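Local structure of uncharacterized protein (Staphylococcus aureus, 4YBV) at residues 10-15 / 26-31; 22-27 / 85-90; 79-84 / 112-117. The protein is a hot dog fold thioesterase that probably hydrolyses the thioester bond of acyl-CoA or related substrates. The protein carries 1 engineered substitution. All coordinates share one frame; numbering follows the deposited sequence.

How the interactions relate
All three contacts reach one antiparallel sheet, which in the hot dog fold curls round the long helix 42-60. Interaction 1 joins strand 14-19, outermost within this chain, to strand 22-28, and interaction 2 carries on to strand 85-95; they share Ser26 and Met27, and their centres lie about 10 Å apart. Interaction 3, its centre about 13 Å from that of interaction 1 and about 12 Å from that of interaction 2, ties a loop to the start of strand 113-124. Interaction 1 closes before interaction 3 opens, whereas the segments of interactions 2 and 3 alternate. Residues 79-84 run directly into 85-90, so the loop delivers the strand that extends this side of the sheet.

Interaction 1: residues 10-15 / 26-31; sequences TFEMSI and SMPVTD
Met27 turns its CG into the crowded position between backbone N and carbonyl carbon (chi1 73°), while Phe11 carries CG beside its own N, anti to the carbonyl carbon (chi1 -80°); the two side chains then run side by side, pointing the same way. Met27 SD lies 3.8 Å from Phe11 CD2 and approaches the ring obliquely, 4.8 Å from the centroid of the Phe11 ring, a Met-aromatic contact. Beside it, the Pro28 ring crosses the Glu12 side chain at about a right angle, with Glu12 CB 3.8 Å from Pro28 CD. The backbone carbonyl oxygen of Glu12 is closer still, 3.3 Å from Pro28 CD. Glu12, with positive phi, ends the short helix 7-10 in a Schellman motif. One water donates to both Phe11 O and Pro28 O, bridging the backbones where direct strand pairing has stopped. That pairing is the Ser14-Ser26 hydrogen-bonded antiparallel pair: Ser14 N to Ser26 O is 2.8 Å and Ser26 N to Ser14 O is 2.9 Å. The contact closes the open end of the hairpin of strands 14-19 and 22-28, with the turn after helix 7-10 laid on Met27 and Pro28; Phe11 and Met13 pack on helix 42-60, and strand 85-95 continues the sheet beyond strand 22-28.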
loop_
_atom_site.group_PDB
_atom_site.type_symbol
_atom_site.label_atom_id
_atom_site.label_comp_id
_atom_site.label_asym_id
_atom_site.label_seq_id
_atom_site.Cartn_x
_atom_site.Cartn_y
_atom_site.Cartn_z
ATOM N N THR A 10 -25.413 5.850 6.490
ATOM C CA THR A 10 -25.295 6.999 5.619
ATOM C C THR A 10 -25.101 6.556 4.177
ATOM O O THR A 10 -25.633 7.174 3.255
ATOM C CB THR A 10 -24.101 7.887 6.022
ATOM O OG1 THR A 10 -24.242 8.284 7.385
ATOM C CG2 THR A 10 -24.028 9.100 5.127
ATOM N N PHE A 11 -24.349 5.463 3.986
ATOM C CA PHE A 11 -24.041 5.010 2.630
ATOM C C PHE A 11 -25.091 4.020 2.126
ATOM O O PHE A 11 -24.974 3.533 1.019
ATOM C CB PHE A 11 -22.651 4.343 2.550
ATOM C CG PHE A 11 -21.486 5.337 2.470
ATOM C CD1 PHE A 11 -21.715 6.707 2.591
ATOM C CD2 PHE A 11 -20.175 4.892 2.271
ATOM C CE1 PHE A 11 -20.640 7.619 2.509
ATOM C CE2 PHE A 11 -19.110 5.802 2.191
ATOM C CZ PHE A 11 -19.349 7.157 2.307
ATOM N N GLU A 12 -26.089 3.721 2.946
ATOM C CA GLU A 12 -27.147 2.755 2.564
ATOM C C GLU A 12 -26.554 1.402 2.178
ATOM O O GLU A 12 -26.898 0.832 1.125
ATOM C CB GLU A 12 -27.984 3.303 1.405
ATOM C CG GLU A 12 -28.605 4.645 1.713
ATOM C CD GLU A 12 -29.674 5.002 0.714
ATOM O OE1 GLU A 12 -30.468 4.106 0.346
ATOM O OE2 GLU A 12 -29.701 6.170 0.287
ATOM N N MET A 13 -25.626 0.926 3.012
ATOM C CA MET A 13 -24.963 -0.364 2.803
ATOM C C MET A 13 -25.913 -1.498 3.108
ATOM O O MET A 13 -26.651 -1.432 4.093
ATOM C CB MET A 13 -23.730 -0.505 3.695
ATOM C CG MET A 13 -22.637 0.563 3.425
ATOM S SD MET A 13 -21.160 0.089 4.316
ATOM C CE MET A 13 -20.197 1.576 4.099
ATOM N N SER A 14 -25.883 -2.547 2.295
ATOM C CA SER A 14 -26.599 -3.789 2.675
ATOM C C SER A 14 -25.724 -5.020 2.533
ATOM O O SER A 14 -24.998 -5.178 1.554
ATOM C CB SER A 14 -27.896 -3.960 1.866
ATOM O OG SER A 14 -27.628 -3.923 0.478
ATOM N N ILE A 15 -25.759 -5.852 3.556
ATOM C CA ILE A 15 -25.041 -7.116 3.563
ATOM C C ILE A 15 -25.797 -8.105 2.700
ATOM O O ILE A 15 -26.853 -8.555 3.103
ATOM C CB ILE A 15 -24.916 -7.719 4.960
ATOM C CG1 ILE A 15 -24.272 -6.758 5.932
ATOM C CG2 ILE A 15 -24.117 -9.021 4.914
ATOM C CD1 ILE A 15 -22.971 -6.340 5.465
ATOM N N SER A 26 -23.045 -4.314 -0.444
ATOM C CA SER A 26 -23.236 -3.417 -1.570
ATOM C C SER A 26 -23.862 -2.092 -1.133
ATOM O O SER A 26 -24.324 -1.947 0.015
ATOM C CB SER A 26 -24.119 -4.083 -2.655
ATOM O OG SER A 26 -25.368 -4.465 -2.125
ATOM N N MET A 27 -23.885 -1.132 -2.044
ATOM C CA MET A 27 -24.491 0.169 -1.748
ATOM C C MET A 27 -24.803 0.866 -3.041
ATOM O O MET A 27 -24.146 0.593 -4.050
ATOM C CB MET A 27 -23.554 1.026 -0.866
ATOM C CG MET A 27 -22.338 1.566 -1.611
ATOM S SD MET A 27 -21.164 2.455 -0.519
ATOM C CE MET A 27 -20.085 3.160 -1.709
ATOM N N PRO A 28 -25.824 1.752 -3.037
ATOM C CA PRO A 28 -26.197 2.527 -4.234
ATOM C C PRO A 28 -25.233 3.677 -4.534
ATOM O O PRO A 28 -24.772 4.342 -3.623
ATOM C CB PRO A 28 -27.575 3.095 -3.880
ATOM C CG PRO A 28 -27.579 3.196 -2.383
ATOM C CD PRO A 28 -26.747 1.999 -1.911
ATOM N N VAL A 29 -24.963 3.915 -5.807
ATOM C CA VAL A 29 -24.148 5.056 -6.191
ATOM C C VAL A 29 -25.084 6.242 -6.321
ATOM O O VAL A 29 -25.808 6.353 -7.318
ATOM C CB VAL A 29 -23.403 4.801 -7.498
ATOM C CG1 VAL A 29 -22.597 6.049 -7.913
ATOM C CG2 VAL A 29 -22.507 3.598 -7.355
ATOM N N THR A 30 -25.093 7.104 -5.302
ATOM C CA THR A 30 -25.979 8.270 -5.268
ATOM C C THR A 30 -25.153 9.557 -5.265
ATOM O O THR A 30 -23.941 9.492 -5.099
ATOM C CB THR A 30 -26.905 8.225 -4.030
ATOM O OG1 THR A 30 -26.125 8.328 -2.832
ATOM C CG2 THR A 30 -27.683 6.906 -3.998
ATOM N N ASP A 31 -25.801 10.713 -5.478
ATOM C CA ASP A 31 -25.113 12.005 -5.481
ATOM C C ASP A 31 -24.314 12.169 -4.197
ATOM O O ASP A 31 -23.212 12.695 -4.225
ATOM C CB ASP A 31 -26.099 13.181 -5.625
ATOM C CG ASP A 31 -26.755 13.250 -7.006
ATOM O OD1 ASP A 31 -26.090 12.959 -8.029
ATOM O OD2 ASP A 31 -27.952 13.591 -7.061
HETATM O O HOH W 1 -24.606 5.114 -1.127
#

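Interaction 2: residues 22-27 / 85-90; sequences LVVISM and RVTATA
Strands 22-27 and 85-90 run antiparallel, their axes 4.6 Å apart at closest approach and 163° between directions. Val23-Ala90, Ile25-Ala88 and Met27-Val86 are the hydrogen-bonded pairs, each with two N-H to O bonds; Val24-Thr89 and Ser26-Thr87 are the non-hydrogen-bonded pairs between them. Side chains alternate accordingly. Val23, Ile25, Met27, Val86, Ala88 and Ala90 share one face, where Met27 CG meets Val86 CG2 at 3.8 Å and Ile25 and Ala88 pack on helix 42-60. The other face carries Val24, Ser26, Thr87 and Thr89. Thr87 has CG2 anti to its backbone N, bringing this methyl 3.5 Å from Val24 CG1, while Thr89 CG2 reaches Leu22 CD1 at 3.6 Å. At the end of the ladder the bend of Arg85 at chi3 (67°) turns NE back toward strand 22-27; the guanidinium beyond it has the Met27 carbonyl carbon over one face. From the edge of that plane NH2 donates to Ser26 OG at 3.1 Å, nearly straight at 166°. Ser26 OG also hydrogen-bonds Asp16 OD2, placing the hydroxyl between a cation and a carboxylate, which probably polarises it and lets the opposite charges favour each other.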
loop_
_atom_site.group_PDB
_atom_site.type_symbol
_atom_site.label_atom_id
_atom_site.label_comp_id
_atom_site.label_asym_id
_atom_site.label_seq_id
_atom_site.Cartn_x
_atom_site.Cartn_y
_atom_site.Cartn_z
ATOM N N LEU A 22 -15.837 -14.696 4.316
ATOM C CA LEU A 22 -16.400 -14.074 3.128
ATOM C C LEU A 22 -17.500 -13.092 3.493
ATOM O O LEU A 22 -18.430 -13.414 4.271
ATOM C CB LEU A 22 -16.938 -15.138 2.168
ATOM C CG LEU A 22 -17.619 -14.686 0.883
ATOM C CD1 LEU A 22 -16.622 -13.991 -0.062
ATOM C CD2 LEU A 22 -18.309 -15.878 0.210
ATOM N N VAL A 23 -17.382 -11.878 2.960
ATOM C CA VAL A 23 -18.432 -10.878 3.137
ATOM C C VAL A 23 -18.754 -10.177 1.820
ATOM O O VAL A 23 -17.877 -9.721 1.101
ATOM C CB VAL A 23 -18.038 -9.832 4.196
ATOM C CG1 VAL A 23 -19.141 -8.783 4.330
ATOM C CG2 VAL A 23 -17.810 -10.511 5.517
ATOM N N VAL A 24 -20.024 -10.097 1.495
ATOM C CA VAL A 24 -20.436 -9.396 0.302
ATOM C C VAL A 24 -21.358 -8.275 0.776
ATOM O O VAL A 24 -22.424 -8.549 1.346
ATOM C CB VAL A 24 -21.142 -10.365 -0.723
ATOM C CG1 VAL A 24 -21.445 -9.662 -2.045
ATOM C CG2 VAL A 24 -20.264 -11.615 -0.960
ATOM N N ILE A 25 -20.928 -7.026 0.579
ATOM C CA ILE A 25 -21.745 -5.832 0.914
ATOM C C ILE A 25 -21.880 -4.902 -0.255
ATOM O O ILE A 25 -20.911 -4.658 -0.949
ATOM C CB ILE A 25 -21.114 -4.970 2.022
ATOM C CG1 ILE A 25 -20.435 -5.807 3.057
ATOM C CG2 ILE A 25 -22.133 -4.083 2.670
ATOM C CD1 ILE A 25 -19.933 -4.931 4.152
ATOM N N SER A 26 -23.045 -4.314 -0.444
ATOM C CA SER A 26 -23.236 -3.417 -1.570
ATOM C C SER A 26 -23.862 -2.092 -1.133
ATOM O O SER A 26 -24.324 -1.947 0.015
ATOM C CB SER A 26 -24.119 -4.083 -2.655
ATOM O OG SER A 26 -25.368 -4.465 -2.125
ATOM N N MET A 27 -23.885 -1.132 -2.044
ATOM C CA MET A 27 -24.491 0.169 -1.748
ATOM C C MET A 27 -24.803 0.866 -3.041
ATOM O O MET A 27 -24.146 0.593 -4.050
ATOM C CB MET A 27 -23.554 1.026 -0.866
ATOM C CG MET A 27 -22.338 1.566 -1.611
ATOM S SD MET A 27 -21.164 2.455 -0.519
ATOM C CE MET A 27 -20.085 3.160 -1.709
ATOM N N ARG A 85 -25.485 0.075 -8.427
ATOM C CA ARG A 85 -24.984 -0.313 -7.116
ATOM C C ARG A 85 -23.573 -0.745 -7.315
ATOM O O ARG A 85 -23.213 -1.163 -8.408
ATOM C CB ARG A 85 -25.803 -1.444 -6.484
ATOM C CG ARG A 85 -27.251 -1.068 -6.218
ATOM C CD ARG A 85 -27.998 -2.229 -5.560
ATOM N NE ARG A 85 -27.533 -2.533 -4.203
ATOM C CZ ARG A 85 -27.982 -1.924 -3.111
ATOM N NH1 ARG A 85 -28.876 -0.962 -3.223
ATOM N NH2 ARG A 85 -27.535 -2.261 -1.906
ATOM N N VAL A 86 -22.762 -0.622 -6.271
ATOM C CA VAL A 86 -21.464 -1.260 -6.259
ATOM C C VAL A 86 -21.442 -2.304 -5.173
ATOM O O VAL A 86 -22.097 -2.170 -4.122
ATOM C CB VAL A 86 -20.314 -0.251 -6.052
ATOM C CG1 VAL A 86 -20.294 0.703 -7.228
ATOM C CG2 VAL A 86 -20.450 0.485 -4.712
ATOM N N THR A 87 -20.667 -3.349 -5.437
ATOM C CA THR A 87 -20.613 -4.502 -4.570
ATOM C C THR A 87 -19.194 -4.860 -4.239
ATOM O O THR A 87 -18.338 -5.041 -5.107
ATOM C CB THR A 87 -21.290 -5.733 -5.241
ATOM O OG1 THR A 87 -22.616 -5.367 -5.603
ATOM C CG2 THR A 87 -21.317 -6.889 -4.255
ATOM N N ALA A 88 -18.949 -4.973 -2.955
ATOM C CA ALA A 88 -17.649 -5.336 -2.434
ATOM C C ALA A 88 -17.677 -6.787 -1.964
ATOM O O ALA A 88 -18.500 -7.127 -1.123
ATOM C CB ALA A 88 -17.305 -4.447 -1.294
ATOM N N THR A 89 -16.737 -7.595 -2.457
ATOM C CA THR A 89 -16.525 -8.961 -1.985
ATOM C C THR A 89 -15.200 -9.062 -1.266
ATOM O O THR A 89 -14.124 -8.881 -1.862
ATOM C CB THR A 89 -16.568 -10.008 -3.151
ATOM O OG1 THR A 89 -17.783 -9.859 -3.866
ATOM C CG2 THR A 89 -16.504 -11.430 -2.628
ATOM N N ALA A 90 -15.281 -9.286 0.038
ATOM C CA ALA A 90 -14.119 -9.460 0.867
ATOM C C ALA A 90 -13.896 -10.970 1.092
ATOM O O ALA A 90 -14.777 -11.645 1.599
ATOM C CB ALA A 90 -14.284 -8.745 2.196
#

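Interaction 3: residues 79-84 / 112-117; sequences HSAKDG and QLITVM
Ile114 packs tightly against the backbone of the loop 79-84. Its CD1 comes 3.1 Å from Ser80 O, and its CG2, anti to the backbone N, lies 3.4 Å from His79 O. The same CD1 reaches back to His79 CB and on to the methyl of Ala81, so one buried side chain follows the loop through three consecutive residues. Next to it, Leu113 O takes two hydrogen bonds from His79: one from the backbone N at 3.1 Å, in the carbonyl plane and on a lone pair, the other from ND1 at 3.2 Å, with Leu113 O close to the plane of the imidazole. The second bond requires a proton on ND1, since a carbonyl oxygen can only accept. The strand is irregular just here: Ile114 and Thr115 both face Ile106, a classic beta bulge, at the start of strand 113-124 of the hot dog sheet. The Gln112 amide is also close, crossing the His79 side chain at about a right angle. Gln112 NE2 sits over one face of the ring, offset toward the rim and 3.4 Å from CD2 of His79, with ring and amide planes 31° apart. The His79 ring also meets the ring of His94 of the third subunit. The loose side begins at exposed Ser80, whose side chain comes no nearer than 5.5 Å to residues 112-117, and beyond Ala81 the loop leaves the strand.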
loop_
_atom_site.group_PDB
_atom_site.type_symbol
_atom_site.label_atom_id
_atom_site.label_comp_id
_atom_site.label_asym_id
_atom_site.label_seq_id
_atom_site.Cartn_x
_atom_site.Cartn_y
_atom_site.Cartn_z
ATOM N N HIS A 79 -11.878 1.074 -12.776
ATOM C CA HIS A 79 -12.923 1.739 -13.546
ATOM C C HIS A 79 -13.747 2.617 -12.635
ATOM O O HIS A 79 -13.532 2.647 -11.438
ATOM C CB HIS A 79 -13.846 0.734 -14.238
ATOM C CG HIS A 79 -13.190 -0.029 -15.349
ATOM N ND1 HIS A 79 -12.667 -1.296 -15.176
ATOM C CD2 HIS A 79 -12.978 0.293 -16.649
ATOM C CE1 HIS A 79 -12.161 -1.719 -16.323
ATOM N NE2 HIS A 79 -12.341 -0.775 -17.232
ATOM N N SER A 80 -14.702 3.324 -13.219
ATOM C CA SER A 80 -15.571 4.206 -12.455
ATOM C C SER A 80 -16.978 3.656 -12.432
ATOM O O SER A 80 -17.322 2.729 -13.198
ATOM C CB SER A 80 -15.563 5.622 -13.034
ATOM O OG SER A 80 -16.158 5.638 -14.327
ATOM N N ALA A 81 -17.783 4.197 -11.527
ATOM C CA ALA A 81 -19.200 3.867 -11.459
ATOM C C ALA A 81 -19.935 5.174 -11.358
ATOM O O ALA A 81 -19.506 6.021 -10.579
ATOM C CB ALA A 81 -19.503 2.992 -10.254
ATOM N N LYS A 82 -21.024 5.360 -12.113
ATOM C CA LYS A 82 -21.796 6.617 -11.989
ATOM C C LYS A 82 -23.224 6.374 -11.543
ATOM O O LYS A 82 -23.934 7.301 -11.129
ATOM C CB LYS A 82 -21.795 7.390 -13.300
ATOM C CG LYS A 82 -21.885 6.514 -14.534
ATOM C CD LYS A 82 -21.773 7.337 -15.800
ATOM C CE LYS A 82 -21.368 6.449 -16.972
ATOM N NZ LYS A 82 -20.886 7.233 -18.151
ATOM N N ASP A 83 -23.649 5.117 -11.625
ATOM C CA ASP A 83 -25.003 4.771 -11.227
ATOM C C ASP A 83 -25.086 3.309 -10.854
ATOM O O ASP A 83 -24.082 2.591 -10.900
ATOM C CB ASP A 83 -26.007 5.101 -12.349
ATOM C CG ASP A 83 -25.536 4.644 -13.734
ATOM O OD1 ASP A 83 -25.083 3.489 -13.904
ATOM O OD2 ASP A 83 -25.604 5.475 -14.666
ATOM N N GLY A 84 -26.284 2.878 -10.479
ATOM C CA GLY A 84 -26.496 1.497 -10.087
ATOM C C GLY A 84 -26.042 1.256 -8.664
ATOM O O GLY A 84 -26.219 2.120 -7.795
ATOM N N GLN A 112 -17.512 -4.707 -13.850
ATOM C CA GLN A 112 -16.164 -4.122 -13.954
ATOM C C GLN A 112 -15.584 -3.900 -12.576
ATOM O O GLN A 112 -16.305 -3.478 -11.661
ATOM C CB GLN A 112 -16.214 -2.783 -14.694
ATOM C CG GLN A 112 -16.707 -2.847 -16.109
ATOM C CD GLN A 112 -16.739 -1.475 -16.718
ATOM O OE1 GLN A 112 -17.551 -0.635 -16.331
ATOM N NE2 GLN A 112 -15.811 -1.215 -17.628
ATOM N N LEU A 113 -14.294 -4.184 -12.416
ATOM C CA LEU A 113 -13.613 -3.853 -11.200
ATOM C C LEU A 113 -13.545 -2.320 -11.098
ATOM O O LEU A 113 -13.093 -1.650 -12.012
ATOM C CB LEU A 113 -12.196 -4.448 -11.163
ATOM C CG LEU A 113 -12.044 -5.791 -10.480
ATOM C CD1 LEU A 113 -10.617 -6.244 -10.635
ATOM C CD2 LEU A 113 -12.428 -5.680 -9.014
ATOM N N ILE A 114 -14.013 -1.792 -9.974
ATOM C CA ILE A 114 -13.944 -0.375 -9.681
ATOM C C ILE A 114 -12.732 -0.102 -8.776
ATOM O O ILE A 114 -12.013 0.885 -8.959
ATOM C CB ILE A 114 -15.252 0.099 -9.005
ATOM C CG1 ILE A 114 -16.423 -0.147 -9.936
ATOM C CG2 ILE A 114 -15.212 1.563 -8.715
ATOM C CD1 ILE A 114 -16.262 0.500 -11.271
ATOM N N THR A 115 -12.537 -0.994 -7.805
ATOM C CA THR A 115 -11.463 -0.862 -6.796
ATOM C C THR A 115 -10.985 -2.231 -6.389
ATOM O O THR A 115 -11.805 -3.111 -6.155
ATOM C CB THR A 115 -11.949 -0.145 -5.512
ATOM O OG1 THR A 115 -12.516 1.126 -5.870
ATOM C CG2 THR A 115 -10.803 0.118 -4.544
ATOM N N VAL A 116 -9.695 -2.415 -6.222
ATOM C CA VAL A 116 -9.134 -3.655 -5.725
ATOM C C VAL A 116 -8.355 -3.258 -4.486
ATOM O O VAL A 116 -7.657 -2.289 -4.503
ATOM C CB VAL A 116 -8.316 -4.415 -6.748
ATOM C CG1 VAL A 116 -7.246 -3.560 -7.320
ATOM C CG2 VAL A 116 -7.669 -5.584 -6.109
ATOM N N MET A 117 -8.535 -3.979 -3.404
ATOM C CA MET A 117 -7.998 -3.616 -2.145
ATOM C C MET A 117 -7.475 -4.705 -1.276
ATOM O O MET A 117 -7.942 -5.810 -1.342
ATOM C CB MET A 117 -9.168 -3.128 -1.289
ATOM C CG MET A 117 -9.559 -1.701 -1.279
ATOM S SD MET A 117 -10.936 -1.229 -0.202
ATOM C CE MET A 117 -10.276 -1.216 1.416
#